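Local coordinates for CBIX (Paracoccus pantotrophus, PDB 4CCS), which acts as the terminal enzyme of siroheme biosynthesis in denitrifying bacteria, probably by inserting ferrous iron into sirohydrochlorin, at residues 8-13 against 61-66; 48-53 against 76-81. One frame throughout, in Å; residues are numbered along the deposited sequence.

Contact 1. Residues 8-13 against 61-66; sequences VAHGQP and PLFMAT. With EDO (1,2-ethanediol), chain D.
His10 and Phe63 lay their rings against each other in an offset stack, planes at 12° and centroids 3.9 Å apart. Phe63 CE1 sits over the centre of the imidazole, whereas His10 NE2 meets the phenyl face nearer its rim. Phe63 CG is anti to its carbonyl carbon (chi1 -52°), which starts the ring on the side where His10 lies. The other phenyl face is covered by Pro61, whose CB stands above the ring centre, so the phenyl is held between a proline and a histidine. In the plane of the imidazole, ND1 of His10 hydrogen-bonds to O2 of an ethanediol at 2.8 Å, and Gly11 N donates to the same oxygen. An alanine in place of His10 would probably leave one face of Phe63 without its aromatic partner and the ethanediol O2 without its ring nitrogen.

Backbone pairing brings the rings together. Val8 pairs with Pro61 in a parallel bridge, and Leu62 N donates to Val8 O at 2.8 Å in an almost straight bond (177°). The chain then bends in an inverse gamma turn centred on Leu62. A water accepts from His10 N and lies 2.8 Å from Leu62 O, bridging the two chains.

Phe69 of helix 68-80 meets both rings, His10 edge-to-face. Leu62 packs on helix 16-30; it also touches Thr183, and His10 touches Glu186 of helix 184-189, where the two halves of the chelatase fold meet.

Contact 2. Residues 48-53 against 76-81; sequences GALDRA and RRLALA
Leu50 packs its side chain against Arg77, Leu78 and Ala81 on the flank of helix 68-80, near the helix's C-terminal end, a case of a leucine from a turn filling a hollow beside a helix in the alpha/beta fold of a chelatase. The leucine rides on two overlapping type I beta turns, Gly48 to Asp51 and Leu50 to Ala53, in the loop that carries the chain from strand 38-43 towards strand 57-61. Its CG lies anti to the carbonyl carbon and beside the backbone N (chi1 -58°). Beyond it, CD1 faces the helix backbone: it rests 3.5 Å from the carbonyl O of Arg77 and 3.8 Å from Arg77 CB, and it also reaches CG and CD2 of Leu78. CD2 meets CD2 of Leu78 at 3.9 Å, and the two leucine side chains cross at about a right angle.

Smaller bumps finish the fit. Ala53, further along the loop, sets its CB 4.2 Å from the same Leu78 CD2, so that this methyl is touched by both Leu50 and Ala53. Ala81, at the C-terminal side of its segment, directs its CB at the base of the leucine, 4.2 Å from Leu50 CB.

The side chains that meet do so through carbon atoms, but two backbone carbonyls, those of Arg77 and Leu50, also border the contact. Of its side chain, Arg77 contributes CB, while the guanidinium end turns away to a salt bridge with Glu73. On the sheet side Leu50 also touches Leu6, Val8 and Leu44. Leu50 O accepts from Ala53 N at 3.2 Å, closing the second turn, and is in van der Waals contact with Ala81 CB (3.8 Å).

In the fold
Contacts 1 and 2 belong to the N-terminal half of the chain, built on the parallel sheet ordered 38-43, 4-9, 57-61, 87-88. Their segments alternate along the sequence: 8-13, 48-53, 61-66, then 76-81. The centres lie 15 Å apart, yet Val8 CG2 meets Leu50 CD2 at 4.1 Å, joining the two contacts by apolar packing. Helix 68-80 also links them, since its first turns pack beside Phe63 of contact 1 and its last ones form half of contact 2. Contact 1 thus faces the junction of the two halves, probably beside the cleft of a chelatase, while contact 2, 22 Å from the chain centre, is structural packing at the periphery.

Contact 1. Residues 8-13 against 61-66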
loop_
_atom_site.group_PDB
_atom_site.type_symbol
_atom_site.label_atom_id
_atom_site.label_comp_id
_atom_site.label_asym_id
_atom_site.label_seq_id
_atom_site.Cartn_x
_atom_site.Cartn_y
_atom_site.Cartn_z
ATOM N N VAL A 8 3.929 -0.642 -10.976
ATOM C CA VAL A 8 5.311 -0.685 -10.493
ATOM C C VAL A 8 5.409 -0.753 -8.976
ATOM O O VAL A 8 4.870 0.105 -8.278
ATOM C CB VAL A 8 6.122 0.505 -11.084
ATOM C CG1 VAL A 8 7.554 0.542 -10.543
ATOM C CG2 VAL A 8 6.135 0.457 -12.612
ATOM N N ALA A 9 6.136 -1.754 -8.476
ATOM C CA ALA A 9 6.410 -1.885 -7.050
ATOM C C ALA A 9 7.849 -1.463 -6.747
ATOM O O ALA A 9 8.743 -1.622 -7.597
ATOM C CB ALA A 9 6.213 -3.321 -6.614
ATOM N N HIS A 10 8.077 -0.956 -5.525
ATOM C CA HIS A 10 9.422 -0.665 -5.025
ATOM C C HIS A 10 10.135 -2.008 -4.896
ATOM O O HIS A 10 9.506 -3.001 -4.534
ATOM C CB HIS A 10 9.369 -0.053 -3.611
ATOM C CG HIS A 10 9.385 1.436 -3.601
ATOM N ND1 HIS A 10 10.326 2.154 -4.312
ATOM C CD2 HIS A 10 8.570 2.298 -2.956
ATOM C CE1 HIS A 10 10.035 3.428 -4.101
ATOM N NE2 HIS A 10 8.990 3.559 -3.284
ATOM N N GLY A 11 11.438 -2.064 -5.169
ATOM C CA GLY A 11 12.092 -3.358 -4.971
ATOM C C GLY A 11 12.422 -3.556 -3.486
ATOM O O GLY A 11 12.420 -2.596 -2.706
ATOM N N GLN A 12 12.688 -4.803 -3.100
ATOM C CA GLN A 12 13.094 -5.146 -1.735
ATOM C C GLN A 12 14.316 -6.066 -1.841
ATOM O O GLN A 12 14.519 -6.634 -2.918
ATOM C CB GLN A 12 11.940 -5.841 -0.976
ATOM C CG GLN A 12 10.787 -4.885 -0.622
ATOM C CD GLN A 12 11.174 -3.913 0.464
ATOM O OE1 GLN A 12 11.229 -4.264 1.635
ATOM N NE2 GLN A 12 11.559 -2.698 0.101
ATOM N N PRO A 13 15.098 -6.260 -0.744
ATOM C CA PRO A 13 16.256 -7.178 -0.809
ATOM C C PRO A 13 15.818 -8.619 -1.090
ATOM O O PRO A 13 14.654 -8.979 -0.874
ATOM C CB PRO A 13 16.893 -7.048 0.582
ATOM C CG PRO A 13 16.471 -5.698 1.056
ATOM C CD PRO A 13 15.075 -5.534 0.546
ATOM N N PRO A 61 2.144 3.604 -9.651
ATOM C CA PRO A 61 3.122 3.238 -8.621
ATOM C C PRO A 61 2.471 2.714 -7.337
ATOM O O PRO A 61 1.610 3.379 -6.753
ATOM C CB PRO A 61 3.911 4.531 -8.392
ATOM C CG PRO A 61 3.004 5.650 -8.849
ATOM C CD PRO A 61 1.863 5.060 -9.648
ATOM N N LEU A 62 2.911 1.530 -6.871
ATOM C CA LEU A 62 2.427 0.964 -5.600
ATOM C C LEU A 62 3.180 1.606 -4.415
ATOM O O LEU A 62 3.752 0.905 -3.577
ATOM C CB LEU A 62 2.590 -0.571 -5.584
ATOM C CG LEU A 62 1.695 -1.393 -6.517
ATOM C CD1 LEU A 62 2.059 -2.879 -6.434
ATOM C CD2 LEU A 62 0.213 -1.224 -6.168
ATOM N N PHE A 63 3.233 2.940 -4.382
ATOM C CA PHE A 63 3.940 3.680 -3.330
ATOM C C PHE A 63 2.923 4.234 -2.332
ATOM O O PHE A 63 1.757 4.395 -2.696
ATOM C CB PHE A 63 4.820 4.792 -3.928
ATOM C CG PHE A 63 5.788 4.403 -5.036
ATOM C CD1 PHE A 63 6.139 3.069 -5.248
ATOM C CD2 PHE A 63 6.398 5.378 -5.823
ATOM C CE1 PHE A 63 7.042 2.715 -6.263
ATOM C CE2 PHE A 63 7.293 5.023 -6.841
ATOM C CZ PHE A 63 7.612 3.696 -7.051
ATOM N N MET A 64 3.349 4.501 -1.078
ATOM C CA MET A 64 2.444 4.994 -0.026
ATOM C C MET A 64 2.190 6.505 -0.056
ATOM O O MET A 64 1.214 6.971 0.538
ATOM C CB MET A 64 2.924 4.559 1.377
ATOM C CG MET A 64 3.022 3.040 1.570
ATOM S SD MET A 64 1.685 2.025 0.872
ATOM C CE MET A 64 0.279 2.530 1.866
ATOM N N ALA A 65 3.075 7.269 -0.700
ATOM C CA ALA A 65 2.939 8.731 -0.816
ATOM C C ALA A 65 3.740 9.249 -2.001
ATOM O O ALA A 65 4.496 8.495 -2.617
ATOM C CB ALA A 65 3.406 9.418 0.472
ATOM N N THR A 66 3.539 10.534 -2.330
ATOM C CA THR A 66 4.257 11.274 -3.364
ATOM C C THR A 66 5.525 11.824 -2.664
ATOM O O THR A 66 5.517 11.997 -1.444
ATOM C CB THR A 66 3.308 12.366 -3.920
ATOM O OG1 THR A 66 2.170 11.728 -4.504
ATOM C CG2 THR A 66 3.960 13.275 -4.957
HETATM C C1 EDO D . 14.402 -0.287 -4.651
HETATM O O1 EDO D . 14.366 -1.196 -5.752
HETATM C C2 EDO D . 13.691 1.004 -5.040
HETATM O O2 EDO D . 12.371 0.688 -5.461
HETATM O O HOH W 1 5.810 -0.993 -3.796
#

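Contact 2. Residues 48-53 against 76-81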
loop_
_atom_site.group_PDB
_atom_site.type_symbol
_atom_site.label_atom_id
_atom_site.label_comp_id
_atom_site.label_asym_id
_atom_site.label_seq_id
_atom_site.Cartn_x
_atom_site.Cartn_y
_atom_site.Cartn_z
ATOM N N GLY A 48 16.050 -4.022 -15.675
ATOM C CA GLY A 48 15.273 -3.885 -16.914
ATOM C C GLY A 48 13.757 -3.868 -16.671
ATOM O O GLY A 48 12.998 -4.121 -17.606
ATOM N N ALA A 49 13.323 -3.561 -15.424
ATOM C CA ALA A 49 11.904 -3.497 -15.008
ATOM C C ALA A 49 11.073 -2.580 -15.905
ATOM O O ALA A 49 9.967 -2.944 -16.303
ATOM C CB ALA A 49 11.804 -3.009 -13.564
ATOM N N LEU A 50 11.634 -1.398 -16.221
ATOM C CA LEU A 50 11.006 -0.330 -16.992
ATOM C C LEU A 50 11.326 -0.293 -18.486
ATOM O O LEU A 50 10.868 0.643 -19.157
ATOM C CB LEU A 50 11.370 1.032 -16.369
ATOM C CG LEU A 50 11.002 1.257 -14.898
ATOM C CD1 LEU A 50 11.693 2.483 -14.362
ATOM C CD2 LEU A 50 9.502 1.340 -14.698
ATOM N N ASP A 51 12.085 -1.264 -19.035
ATOM C CA ASP A 51 12.398 -1.131 -20.461
ATOM C C ASP A 51 11.215 -1.529 -21.390
ATOM O O ASP A 51 11.290 -1.258 -22.589
ATOM C CB ASP A 51 13.730 -1.792 -20.873
ATOM C CG ASP A 51 14.005 -3.209 -20.429
ATOM O OD1 ASP A 51 13.065 -4.036 -20.465
ATOM O OD2 ASP A 51 15.185 -3.528 -20.180
ATOM N N ARG A 52 10.094 -2.037 -20.837
ATOM C CA ARG A 52 8.900 -2.323 -21.640
ATOM C C ARG A 52 8.041 -1.044 -21.810
ATOM O O ARG A 52 7.162 -0.999 -22.673
ATOM C CB ARG A 52 8.092 -3.515 -21.075
ATOM C CG ARG A 52 7.158 -3.198 -19.909
ATOM C CD ARG A 52 6.644 -4.466 -19.245
ATOM N NE ARG A 52 7.562 -4.909 -18.197
ATOM C CZ ARG A 52 7.358 -5.941 -17.386
ATOM N NH1 ARG A 52 6.253 -6.674 -17.494
ATOM N NH2 ARG A 52 8.259 -6.258 -16.467
ATOM N N ALA A 53 8.319 -0.008 -20.992
ATOM C CA ALA A 53 7.619 1.276 -21.014
ATOM C C ALA A 53 8.138 2.185 -22.118
ATOM O O ALA A 53 9.314 2.131 -22.473
ATOM C CB ALA A 53 7.763 1.973 -19.667
ATOM N N ARG A 76 13.566 9.759 -13.687
ATOM C CA ARG A 76 14.956 9.564 -14.116
ATOM C C ARG A 76 15.159 8.110 -14.580
ATOM O O ARG A 76 15.699 7.898 -15.665
ATOM C CB ARG A 76 15.936 9.941 -12.987
ATOM C CG ARG A 76 17.404 9.992 -13.406
ATOM C CD ARG A 76 18.341 9.943 -12.210
ATOM N NE ARG A 76 18.322 8.639 -11.541
ATOM C CZ ARG A 76 19.155 7.640 -11.813
ATOM N NH1 ARG A 76 20.091 7.781 -12.744
ATOM N NH2 ARG A 76 19.062 6.492 -11.154
ATOM N N ARG A 77 14.677 7.122 -13.792
ATOM C CA ARG A 77 14.748 5.694 -14.132
ATOM C C ARG A 77 13.911 5.330 -15.379
ATOM O O ARG A 77 14.182 4.305 -16.014
ATOM C CB ARG A 77 14.369 4.816 -12.932
ATOM C CG ARG A 77 15.542 4.554 -12.003
ATOM C CD ARG A 77 15.194 3.597 -10.885
ATOM N NE ARG A 77 15.836 4.010 -9.639
ATOM C CZ ARG A 77 15.744 3.357 -8.485
ATOM N NH1 ARG A 77 15.038 2.234 -8.402
ATOM N NH2 ARG A 77 16.359 3.819 -7.406
ATOM N N LEU A 78 12.915 6.180 -15.732
ATOM C CA LEU A 78 12.066 6.015 -16.914
ATOM C C LEU A 78 12.698 6.694 -18.137
ATOM O O LEU A 78 12.743 6.081 -19.203
ATOM C CB LEU A 78 10.648 6.570 -16.680
ATOM C CG LEU A 78 9.678 5.719 -15.854
ATOM C CD1 LEU A 78 8.594 6.587 -15.239
ATOM C CD2 LEU A 78 9.053 4.609 -16.684
ATOM N N ALA A 79 13.179 7.958 -17.979
ATOM C CA ALA A 79 13.809 8.769 -19.034
ATOM C C ALA A 79 15.036 8.103 -19.645
ATOM O O ALA A 79 15.263 8.233 -20.853
ATOM C CB ALA A 79 14.175 10.147 -18.505
ATOM N N LEU A 80 15.821 7.392 -18.809
ATOM C CA LEU A 80 17.007 6.655 -19.240
ATOM C C LEU A 80 16.576 5.425 -20.036
ATOM O O LEU A 80 17.123 5.187 -21.111
ATOM C CB LEU A 80 17.880 6.238 -18.041
ATOM C CG LEU A 80 18.565 7.356 -17.239
ATOM C CD1 LEU A 80 18.963 6.861 -15.870
ATOM C CD2 LEU A 80 19.776 7.929 -17.972
ATOM N N ALA A 81 15.556 4.686 -19.532
ATOM C CA ALA A 81 14.983 3.476 -20.141
ATOM C C ALA A 81 14.352 3.707 -21.529
ATOM O O ALA A 81 14.012 2.739 -22.214
ATOM C CB ALA A 81 13.965 2.852 -19.196
#